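Local coordinates for putative YfrE protein (Vibrio parahaemolyticus RIMD 2210633, PDB 3BEE) that is of unknown function but is built from TPR-type helical repeats and probably takes part in cytochrome c-type biogenesis, at residues V28-L31 with L32-L36; A45-L48 with I49-H53; T15-L19 with H20-M24; D78-T81 with I82-I86. All blocks are in the same frame, centred on the assembly; numbering follows the deposited sequence.

How the interactions relate
This is the C-terminal part of a longer protein; all four interactions are local. Interaction 2, on helix 43-55, is buried. Interaction 1, on helix 26-38, is partly buried and meets it through Leu32 and Leu36, packing on Ala45, Leu46 and Ile49. Interaction 3 closes helix 6-18 at the surface but reaches the core through Tyr17 OH, 2.5 Å from Asp52 OD1, a probable hydrogen bond. Interaction 4 starts helix 79-92, its centre about 23 Å from those of interactions 1 and 3. Interactions 1 and 2 rest on regular helix bonds, with a water bridge in interaction 2. Interaction 4 has them too, preceded by a carboxylate N-cap; interaction 3 relies on bent, partly weak bonds.

Interaction 1. Residues V28-L31 with L32-L36; sequences VSLL and LEQAL
Glu33 N donates to Ser29 O at 2.8 Å, and Gln34 N to Leu30 O at 2.9 Å. Leu32 N meets Val28 O, and Ala35 N meets Leu31 O, each at 3.0 Å. The Leu32 bond is nearly straight, at 168° at the hydrogen. These are consecutive i to i+4 bonds of an alpha helix. They belong to helix 26-38, one of the helices of this TPR-type fold. Ser29 OG turns back and bonds to Thr25 O, so its hydroxyl serves the preceding turn.

The side chains of the second turn lean back over the first. Leu32, Glu33 and Gln34 all place CG beside their own backbone N. For Leu32 (chi1 -67°) this sets CG 3.3 Å from Val28 O. Glu33 CG comes close to Ser29 O in the same manner.

The inner side of the helix is apolar. Val28 and Leu32 lie side by side and point the same way, and their branches touch. Val28 also packs on Leu16 of helix 6-18. Leu32 reaches both Ala13 of that helix and Ile49 of helix 43-55, and so contacts both neighbouring helices.

The outer side is more exposed. Leu30 and Glu33 cross there at about a right angle, and Leu30 CD1 sits 3.9 Å from Glu33 OE1. The Gln34 chain is bent at chi2 (-63°). Its amide is carried outward, while the root of the chain stays close to the preceding turn: Gln34 CG lies 3.3 Å from Leu30 O.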
loop_
_atom_site.group_PDB
_atom_site.type_symbol
_atom_site.label_atom_id
_atom_site.label_comp_id
_atom_site.label_asym_id
_atom_site.label_seq_id
_atom_site.Cartn_x
_atom_site.Cartn_y
_atom_site.Cartn_z
ATOM N N VAL A 28 12.363 3.831 1.108
ATOM C CA VAL A 28 11.092 3.113 0.960
ATOM C C VAL A 28 10.128 3.940 0.115
ATOM O O VAL A 28 9.493 3.404 -0.784
ATOM C CB VAL A 28 10.447 2.787 2.349
ATOM C CG1 VAL A 28 8.987 2.241 2.210
ATOM C CG2 VAL A 28 11.307 1.788 3.126
ATOM N N SER A 29 10.020 5.244 0.406
ATOM C CA SER A 29 9.076 6.101 -0.287
ATOM C C SER A 29 9.406 6.158 -1.771
ATOM O O SER A 29 8.498 6.034 -2.602
ATOM C CB SER A 29 9.052 7.524 0.296
ATOM O OG SER A 29 8.831 7.478 1.711
ATOM N N LEU A 30 10.688 6.342 -2.111
ATOM C CA LEU A 30 11.072 6.367 -3.522
ATOM C C LEU A 30 10.762 5.062 -4.269
ATOM O O LEU A 30 10.263 5.108 -5.380
ATOM C CB LEU A 30 12.555 6.772 -3.700
ATOM C CG LEU A 30 13.101 7.010 -5.121
ATOM C CD1 LEU A 30 12.321 8.110 -5.921
ATOM C CD2 LEU A 30 14.613 7.366 -5.072
ATOM N N LEU A 31 11.082 3.907 -3.678
ATOM C CA LEU A 31 10.742 2.600 -4.280
ATOM C C LEU A 31 9.248 2.460 -4.533
ATOM O O LEU A 31 8.844 2.021 -5.609
ATOM C CB LEU A 31 11.242 1.413 -3.431
ATOM C CG LEU A 31 12.748 1.126 -3.521
ATOM C CD1 LEU A 31 13.205 0.315 -2.315
ATOM C CD2 LEU A 31 13.133 0.403 -4.812
ATOM N N LEU A 32 8.438 2.888 -3.563
ATOM C CA LEU A 32 6.981 2.943 -3.720
ATOM C C LEU A 32 6.551 3.914 -4.808
ATOM O O LEU A 32 5.704 3.564 -5.638
ATOM C CB LEU A 32 6.304 3.315 -2.403
ATOM C CG LEU A 32 6.403 2.274 -1.295
ATOM C CD1 LEU A 32 5.833 2.884 -0.020
ATOM C CD2 LEU A 32 5.651 0.989 -1.652
ATOM N N GLU A 33 7.122 5.121 -4.819
ATOM C CA GLU A 33 6.808 6.094 -5.862
ATOM C C GLU A 33 7.039 5.514 -7.238
ATOM O O GLU A 33 6.281 5.785 -8.175
ATOM C CB GLU A 33 7.656 7.366 -5.717
ATOM C CG GLU A 33 7.118 8.321 -4.677
ATOM C CD GLU A 33 8.016 9.537 -4.478
ATOM O OE1 GLU A 33 8.882 9.852 -5.356
ATOM O OE2 GLU A 33 7.835 10.190 -3.419
ATOM N N GLN A 34 8.127 4.750 -7.370
ATOM C CA GLN A 34 8.499 4.167 -8.645
ATOM C C GLN A 34 7.608 3.023 -9.055
ATOM O O GLN A 34 7.284 2.905 -10.224
ATOM C CB GLN A 34 9.968 3.748 -8.633
ATOM C CG GLN A 34 10.858 4.974 -8.575
ATOM C CD GLN A 34 10.673 5.806 -9.812
ATOM O OE1 GLN A 34 10.134 6.929 -9.772
ATOM N NE2 GLN A 34 11.093 5.251 -10.940
ATOM N N ALA A 35 7.222 2.177 -8.097
ATOM C CA ALA A 35 6.190 1.180 -8.338
ATOM C C ALA A 35 4.913 1.827 -8.880
ATOM O O ALA A 35 4.336 1.339 -9.844
ATOM C CB ALA A 35 5.881 0.401 -7.048
ATOM N N LEU A 36 4.475 2.913 -8.250
ATOM C CA LEU A 36 3.254 3.635 -8.646
ATOM C C LEU A 36 3.388 4.493 -9.919
ATOM O O LEU A 36 2.392 4.839 -10.537
ATOM C CB LEU A 36 2.767 4.497 -7.478
ATOM C CG LEU A 36 2.351 3.746 -6.200
ATOM C CD1 LEU A 36 2.081 4.747 -5.077
ATOM C CD2 LEU A 36 1.113 2.901 -6.450
#

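Interaction 2. Residues A45-L48 with I49-H53; sequences ALSL and IANDH. With EDO (1,2-ethanediol), chain D.
Ser47 and Asn51 stand one turn apart, and their torsions bring their polar groups to a shared water. Ser47 carries OG opposite the amide nitrogen (chi1 163°), which points it up the helix. Asn51 CG sits beside its own backbone N (chi1 -74°) and leans back down. Asn51 CG thereby comes 3.1 Å from Ser47 O. The amide and the hydroxyl do not bond directly; Ser47 OG and Asn51 ND2 are 3.8 Å apart. The water joins them instead, 3.0 Å from Ser47 OG and donating to Asn51 OD1 at 3.1 Å. Asn51 OD1 accepts a second hydrogen bond, from O1 of a 1,2-ethanediol at 2.7 Å, probably from the crystallisation liquor. Asn51 ND2 makes a weak hydrogen bond to Tyr18 OH. These partners are consistent with the modelled orientation of the amide, though the ND2 bond is weak.

The Asp52 carboxylate leads away from Leu48 and is answered in its buried place by Tyr17 OH. Ile49 drapes CG1 back over Ala45 O at 3.4 Å. Leu46 CD2 only grazes Ile49 CD1. Both residues turn to Leu36 of helix 26-38, while Ala50 faces Trp66 of helix 59-70. Regular bonds, such as Asp52 N to Leu48 O at 2.8 Å, carry the backbone. Helix 43-55 packs on helices 6-18, 26-38 and 59-70, as expected in a TPR-type stack of helices.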
loop_
_atom_site.group_PDB
_atom_site.type_symbol
_atom_site.label_atom_id
_atom_site.label_comp_id
_atom_site.label_asym_id
_atom_site.label_seq_id
_atom_site.Cartn_x
_atom_site.Cartn_y
_atom_site.Cartn_z
ATOM N N ALA A 45 2.159 -1.926 -3.548
ATOM C CA ALA A 45 2.593 -0.582 -3.189
ATOM C C ALA A 45 1.528 0.176 -2.382
ATOM O O ALA A 45 1.816 0.700 -1.307
ATOM C CB ALA A 45 2.979 0.196 -4.441
ATOM N N LEU A 46 0.301 0.232 -2.899
ATOM C CA LEU A 46 -0.771 0.936 -2.229
ATOM C C LEU A 46 -1.108 0.261 -0.914
ATOM O O LEU A 46 -1.482 0.911 0.068
ATOM C CB LEU A 46 -2.016 1.002 -3.124
ATOM C CG LEU A 46 -1.921 1.951 -4.321
ATOM C CD1 LEU A 46 -3.241 1.952 -5.120
ATOM C CD2 LEU A 46 -1.581 3.357 -3.870
ATOM N N SER A 47 -0.964 -1.052 -0.898
ATOM C CA SER A 47 -1.218 -1.800 0.296
ATOM C C SER A 47 -0.196 -1.481 1.408
ATOM O O SER A 47 -0.578 -1.287 2.568
ATOM C CB SER A 47 -1.312 -3.297 -0.040
ATOM O OG SER A 47 -1.162 -4.031 1.123
ATOM N N LEU A 48 1.083 -1.371 1.064
ATOM C CA LEU A 48 2.079 -0.930 2.057
ATOM C C LEU A 48 1.763 0.467 2.606
ATOM O O LEU A 48 1.851 0.713 3.810
ATOM C CB LEU A 48 3.521 -0.961 1.491
ATOM C CG LEU A 48 4.657 -0.675 2.491
ATOM C CD1 LEU A 48 4.668 -1.708 3.607
ATOM C CD2 LEU A 48 6.074 -0.621 1.853
ATOM N N ILE A 49 1.434 1.386 1.708
ATOM C CA ILE A 49 1.119 2.760 2.084
ATOM C C ILE A 49 -0.078 2.816 3.053
ATOM O O ILE A 49 -0.013 3.499 4.108
ATOM C CB ILE A 49 0.877 3.626 0.812
ATOM C CG1 ILE A 49 2.205 3.844 0.037
ATOM C CG2 ILE A 49 0.190 4.985 1.167
ATOM C CD1 ILE A 49 2.026 4.290 -1.445
ATOM N N ALA A 50 -1.156 2.112 2.701
ATOM C CA ALA A 50 -2.364 2.006 3.573
ATOM C C ALA A 50 -2.032 1.393 4.918
ATOM O O ALA A 50 -2.510 1.860 5.933
ATOM C CB ALA A 50 -3.463 1.159 2.902
ATOM N N ASN A 51 -1.260 0.304 4.911
ATOM C CA ASN A 51 -0.907 -0.394 6.129
ATOM C C ASN A 51 -0.083 0.513 6.994
ATOM O O ASN A 51 -0.291 0.549 8.183
ATOM C CB ASN A 51 -0.099 -1.682 5.827
ATOM C CG ASN A 51 -0.972 -2.795 5.272
ATOM O OD1 ASN A 51 -2.190 -2.690 5.295
ATOM N ND2 ASN A 51 -0.346 -3.884 4.788
ATOM N N ASP A 52 0.863 1.240 6.396
ATOM C CA ASP A 52 1.668 2.188 7.156
ATOM C C ASP A 52 0.820 3.286 7.839
ATOM O O ASP A 52 1.044 3.622 9.007
ATOM C CB ASP A 52 2.741 2.839 6.268
ATOM C CG ASP A 52 3.526 3.917 7.011
ATOM O OD1 ASP A 52 4.199 3.567 7.996
ATOM O OD2 ASP A 52 3.474 5.115 6.618
ATOM N N HIS A 53 -0.123 3.874 7.098
ATOM C CA HIS A 53 -1.117 4.769 7.698
ATOM C C HIS A 53 -1.820 4.081 8.889
ATOM O O HIS A 53 -1.891 4.625 9.984
ATOM C CB HIS A 53 -2.143 5.186 6.636
ATOM C CG HIS A 53 -1.629 6.197 5.655
ATOM N ND1 HIS A 53 -0.936 7.329 6.045
ATOM C CD2 HIS A 53 -1.734 6.268 4.303
ATOM C CE1 HIS A 53 -0.637 8.055 4.970
ATOM N NE2 HIS A 53 -1.104 7.426 3.905
HETATM C C1 EDO D . -4.048 -3.946 8.464
HETATM O O1 EDO D . -3.096 -3.121 7.756
HETATM C C2 EDO D . -5.459 -3.750 7.922
HETATM O O2 EDO D . -6.395 -4.018 8.972
HETATM O O HOH W 1 -3.628 -3.675 2.786
#

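Interaction 3. Residues T15-L19 with H20-M24; sequences TLYYL and HKQAM
Tyr17 and Gln22 form the tight part of this contact. Gln22 CA lies over the centre of the Tyr17 ring, 3.6 Å from the centroid and only 9° off the ring normal, a CH-pi contact. Gln22 CB reaches the same ring at CE2, at 3.5 Å. Tyr17 CG is anti to the backbone N (chi1 -175°), which swings the ring forward beneath the returning chain. Its OH is anchored on Asp52. Selenomethionine Met24 closes in with CE 3.8 Å from Tyr17 CE1. Next to it, Tyr17 CD2 lies over the centre of the Tyr18 ring.

The backbone here leaves helix 6-18 and reverses towards helix 26-38. This is the connection between two neighbouring helices of a TPR-type array. Lys21 and Gln22 both take left-handed backbone angles, which turns the chain back. Tyr17 O gathers two donors. Gln22 N binds it weakly at 2.8 Å. His20 N binds at 3.2 Å from well above the carbonyl plane, 61° out of it. Gln22 NE2 adds a short but weak bond to Tyr18 O at 2.7 Å, made possible by the bend of the chain at chi2.

The solvent side is much looser. The His20 ring sits by the last helical turn, with Leu16 O near its plane at the edge, 3.2 Å from CD2. Leu19 O lies over one face of that ring. Lys21, exposed on the outer curve of the turn, starts its side chain away from Thr15-Leu19.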
loop_
_atom_site.group_PDB
_atom_site.type_symbol
_atom_site.label_atom_id
_atom_site.label_comp_id
_atom_site.label_asym_id
_atom_site.label_seq_id
_atom_site.Cartn_x
_atom_site.Cartn_y
_atom_site.Cartn_z
ATOM N N THR A 15 10.180 -5.093 2.165
ATOM C CA THR A 15 11.266 -5.666 2.957
ATOM C C THR A 15 11.979 -4.593 3.802
ATOM O O THR A 15 12.168 -4.767 5.003
ATOM C CB THR A 15 12.294 -6.415 2.087
ATOM O OG1 THR A 15 11.649 -7.495 1.407
ATOM C CG2 THR A 15 13.377 -6.995 2.958
ATOM N N LEU A 16 12.370 -3.487 3.174
ATOM C CA LEU A 16 13.043 -2.413 3.896
ATOM C C LEU A 16 12.162 -1.816 4.990
ATOM O O LEU A 16 12.673 -1.459 6.047
ATOM C CB LEU A 16 13.512 -1.314 2.957
ATOM C CG LEU A 16 14.556 -1.680 1.916
ATOM C CD1 LEU A 16 14.422 -0.649 0.844
ATOM C CD2 LEU A 16 15.970 -1.730 2.471
ATOM N N TYR A 17 10.852 -1.738 4.745
ATOM C CA TYR A 17 9.897 -1.266 5.741
ATOM C C TYR A 17 9.777 -2.166 6.988
ATOM O O TYR A 17 10.137 -1.720 8.097
ATOM C CB TYR A 17 8.507 -1.099 5.113
ATOM C CG TYR A 17 7.463 -0.505 6.050
ATOM C CD1 TYR A 17 7.349 0.875 6.198
ATOM C CD2 TYR A 17 6.568 -1.322 6.758
ATOM C CE1 TYR A 17 6.373 1.427 7.022
ATOM C CE2 TYR A 17 5.590 -0.782 7.599
ATOM C CZ TYR A 17 5.507 0.592 7.738
ATOM O OH TYR A 17 4.572 1.161 8.562
ATOM N N TYR A 18 9.210 -3.385 6.811
ATOM C CA TYR A 18 8.852 -4.318 7.952
ATOM C C TYR A 18 10.022 -4.813 8.754
ATOM O O TYR A 18 9.893 -5.105 9.976
ATOM C CB TYR A 18 7.983 -5.535 7.538
ATOM C CG TYR A 18 6.551 -5.127 7.276
ATOM C CD1 TYR A 18 5.722 -4.697 8.319
ATOM C CD2 TYR A 18 6.051 -5.083 5.976
ATOM C CE1 TYR A 18 4.389 -4.266 8.073
ATOM C CE2 TYR A 18 4.747 -4.648 5.707
ATOM C CZ TYR A 18 3.923 -4.250 6.761
ATOM O OH TYR A 18 2.670 -3.821 6.485
ATOM N N LEU A 19 11.155 -4.947 8.083
ATOM C CA LEU A 19 12.328 -5.499 8.765
ATOM C C LEU A 19 13.123 -4.387 9.451
ATOM O O LEU A 19 14.005 -4.666 10.296
ATOM C CB LEU A 19 13.192 -6.389 7.838
ATOM C CG LEU A 19 13.025 -7.927 7.934
ATOM C CD1 LEU A 19 11.772 -8.423 7.224
ATOM C CD2 LEU A 19 14.235 -8.629 7.355
ATOM N N HIS A 20 12.795 -3.139 9.120
ATOM C CA HIS A 20 13.521 -1.972 9.702
ATOM C C HIS A 20 12.637 -0.953 10.428
ATOM O O HIS A 20 12.594 0.228 10.098
ATOM C CB HIS A 20 14.444 -1.320 8.670
ATOM C CG HIS A 20 15.384 -2.294 8.034
ATOM N ND1 HIS A 20 16.652 -2.529 8.521
ATOM C CD2 HIS A 20 15.228 -3.120 6.971
ATOM C CE1 HIS A 20 17.246 -3.447 7.775
ATOM N NE2 HIS A 20 16.405 -3.818 6.822
ATOM N N LYS A 21 11.953 -1.455 11.445
ATOM C CA LYS A 21 11.192 -0.641 12.368
ATOM C C LYS A 21 9.980 0.022 11.736
ATOM O O LYS A 21 9.463 0.978 12.292
ATOM C CB LYS A 21 12.105 0.385 13.050
ATOM C CG LYS A 21 13.223 -0.277 13.835
ATOM C CD LYS A 21 14.021 0.716 14.681
ATOM C CE LYS A 21 14.824 -0.040 15.730
ATOM N NZ LYS A 21 16.073 0.674 16.130
ATOM N N GLN A 22 9.521 -0.504 10.599
ATOM C CA GLN A 22 8.297 -0.023 9.959
ATOM C C GLN A 22 8.401 1.501 9.773
ATOM O O GLN A 22 7.514 2.269 10.193
ATOM C CB GLN A 22 7.054 -0.398 10.792
ATOM C CG GLN A 22 6.894 -1.910 11.047
ATOM C CD GLN A 22 7.885 -2.423 12.112
ATOM O OE1 GLN A 22 7.989 -1.857 13.220
ATOM N NE2 GLN A 22 8.637 -3.469 11.760
ATOM N N ALA A 23 9.538 1.930 9.217
ATOM C CA ALA A 23 9.756 3.349 8.923
ATOM C C ALA A 23 9.603 3.592 7.431
ATOM O O ALA A 23 10.250 2.923 6.607
ATOM C CB ALA A 23 11.152 3.810 9.386
HETATM N N MSE A 24 8.761 4.568 7.113
HETATM C CA MSE A 24 8.603 5.128 5.763
HETATM C C MSE A 24 9.792 6.082 5.458
HETATM O O MSE A 24 9.666 7.305 5.515
HETATM C CB MSE A 24 7.258 5.869 5.719
HETATM C CG MSE A 24 6.731 6.311 4.354
HETATM SE SE MSE A 24 6.759 4.846 3.027
HETATM C CE MSE A 24 5.595 3.511 3.996
#

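Interaction 4. Residues D78-T81 with I82-I86; sequences DRVT and IIESI
Ile82 N donates to Asp78 O at 3.3 Å, in the carbonyl plane, and opens the backbone bonding of helix 79-92. Asp78 is the N-cap of this helix, and both its carboxylate oxygens are engaged. Asp78 OD1 accepts from Thr81 N at 3.2 Å, and Asp78 OD2 accepts from Thr81 OG1 at 2.5 Å. Both donors come from above the carboxylate plane. Thr81 OG1 can reach back because it lies beside its own backbone N (chi1 -59°).

The next donors are met in turn: Ile83 N by Arg79 O at 2.9 Å, Glu84 N by Val80 O at 3.0 Å, and Ser85 N by Thr81 O at 3.0 Å. Ser85 OG also approaches Thr81 O, but its proton has another acceptor within reach. Arg79 sends NH1 to Leu70 O at the end of helix 59-70.

Glu84 runs alongside Val80, with OE2 3.9 Å from Val80 CG1. Ile82 faces inward onto Leu69 and Leu70. A carboxylate gripped at the start of a helix, where backbone N-H groups gather, is probably favoured in its ionised form and would be expected to offset the helix dipole.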
loop_
_atom_site.group_PDB
_atom_site.type_symbol
_atom_site.label_atom_id
_atom_site.label_comp_id
_atom_site.label_asym_id
_atom_site.label_seq_id
_atom_site.Cartn_x
_atom_site.Cartn_y
_atom_site.Cartn_z
ATOM N N ASP A 78 -8.099 -8.643 -4.294
ATOM C CA ASP A 78 -8.859 -9.147 -3.148
ATOM C C ASP A 78 -9.595 -7.997 -2.469
ATOM O O ASP A 78 -9.159 -7.476 -1.427
ATOM C CB ASP A 78 -7.960 -9.879 -2.130
ATOM C CG ASP A 78 -8.759 -10.547 -1.023
ATOM O OD1 ASP A 78 -10.005 -10.461 -1.050
ATOM O OD2 ASP A 78 -8.144 -11.164 -0.122
ATOM N N ARG A 79 -10.723 -7.634 -3.064
ATOM C CA ARG A 79 -11.556 -6.538 -2.605
ATOM C C ARG A 79 -12.110 -6.829 -1.249
ATOM O O ARG A 79 -12.247 -5.920 -0.445
ATOM C CB ARG A 79 -12.714 -6.292 -3.577
ATOM C CG ARG A 79 -12.309 -5.421 -4.721
ATOM C CD ARG A 79 -13.346 -5.338 -5.827
ATOM N NE ARG A 79 -12.616 -4.906 -7.004
ATOM C CZ ARG A 79 -12.438 -3.635 -7.355
ATOM N NH1 ARG A 79 -13.023 -2.653 -6.663
ATOM N NH2 ARG A 79 -11.690 -3.361 -8.418
ATOM N N VAL A 80 -12.439 -8.096 -1.002
ATOM C CA VAL A 80 -12.989 -8.501 0.280
ATOM C C VAL A 80 -12.062 -8.125 1.452
ATOM O O VAL A 80 -12.501 -7.495 2.403
ATOM C CB VAL A 80 -13.419 -9.990 0.299
ATOM C CG1 VAL A 80 -13.880 -10.417 1.706
ATOM C CG2 VAL A 80 -14.566 -10.232 -0.689
ATOM N N THR A 81 -10.778 -8.458 1.356
ATOM C CA THR A 81 -9.835 -8.168 2.454
ATOM C C THR A 81 -9.673 -6.675 2.600
ATOM O O THR A 81 -9.654 -6.159 3.715
ATOM C CB THR A 81 -8.468 -8.868 2.262
ATOM O OG1 THR A 81 -8.689 -10.277 2.189
ATOM C CG2 THR A 81 -7.534 -8.591 3.443
ATOM N N ILE A 82 -9.591 -5.977 1.471
ATOM C CA ILE A 82 -9.431 -4.523 1.471
ATOM C C ILE A 82 -10.605 -3.847 2.189
ATOM O O ILE A 82 -10.413 -2.969 3.021
ATOM C CB ILE A 82 -9.278 -4.008 0.046
ATOM C CG1 ILE A 82 -7.916 -4.450 -0.517
ATOM C CG2 ILE A 82 -9.414 -2.478 -0.009
ATOM C CD1 ILE A 82 -7.772 -4.217 -2.053
ATOM N N ILE A 83 -11.818 -4.271 1.871
ATOM C CA ILE A 83 -13.005 -3.668 2.482
ATOM C C ILE A 83 -13.153 -4.040 3.983
ATOM O O ILE A 83 -13.695 -3.247 4.757
ATOM C CB ILE A 83 -14.270 -4.007 1.680
ATOM C CG1 ILE A 83 -14.192 -3.386 0.273
ATOM C CG2 ILE A 83 -15.552 -3.525 2.394
ATOM C CD1 ILE A 83 -15.174 -4.010 -0.676
ATOM N N GLU A 84 -12.695 -5.235 4.377
ATOM C CA GLU A 84 -12.590 -5.576 5.800
ATOM C C GLU A 84 -11.599 -4.635 6.531
ATOM O O GLU A 84 -11.857 -4.207 7.669
ATOM C CB GLU A 84 -12.209 -7.064 5.992
ATOM C CG GLU A 84 -13.393 -8.068 5.631
ATOM C CD GLU A 84 -12.985 -9.556 5.567
ATOM O OE1 GLU A 84 -11.767 -9.862 5.450
ATOM O OE2 GLU A 84 -13.898 -10.427 5.633
ATOM N N SER A 85 -10.486 -4.311 5.871
ATOM C CA SER A 85 -9.525 -3.340 6.392
ATOM C C SER A 85 -10.153 -1.951 6.569
ATOM O O SER A 85 -9.939 -1.299 7.612
ATOM C CB SER A 85 -8.293 -3.245 5.496
ATOM O OG SER A 85 -7.622 -4.499 5.452
ATOM N N ILE A 86 -10.896 -1.506 5.549
ATOM C CA ILE A 86 -11.588 -0.216 5.580
ATOM C C ILE A 86 -12.534 -0.213 6.758
ATOM O O ILE A 86 -12.601 0.765 7.530
ATOM C CB ILE A 86 -12.385 0.047 4.272
ATOM C CG1 ILE A 86 -11.433 0.443 3.135
ATOM C CG2 ILE A 86 -13.517 1.117 4.481
ATOM C CD1 ILE A 86 -12.066 0.420 1.770
#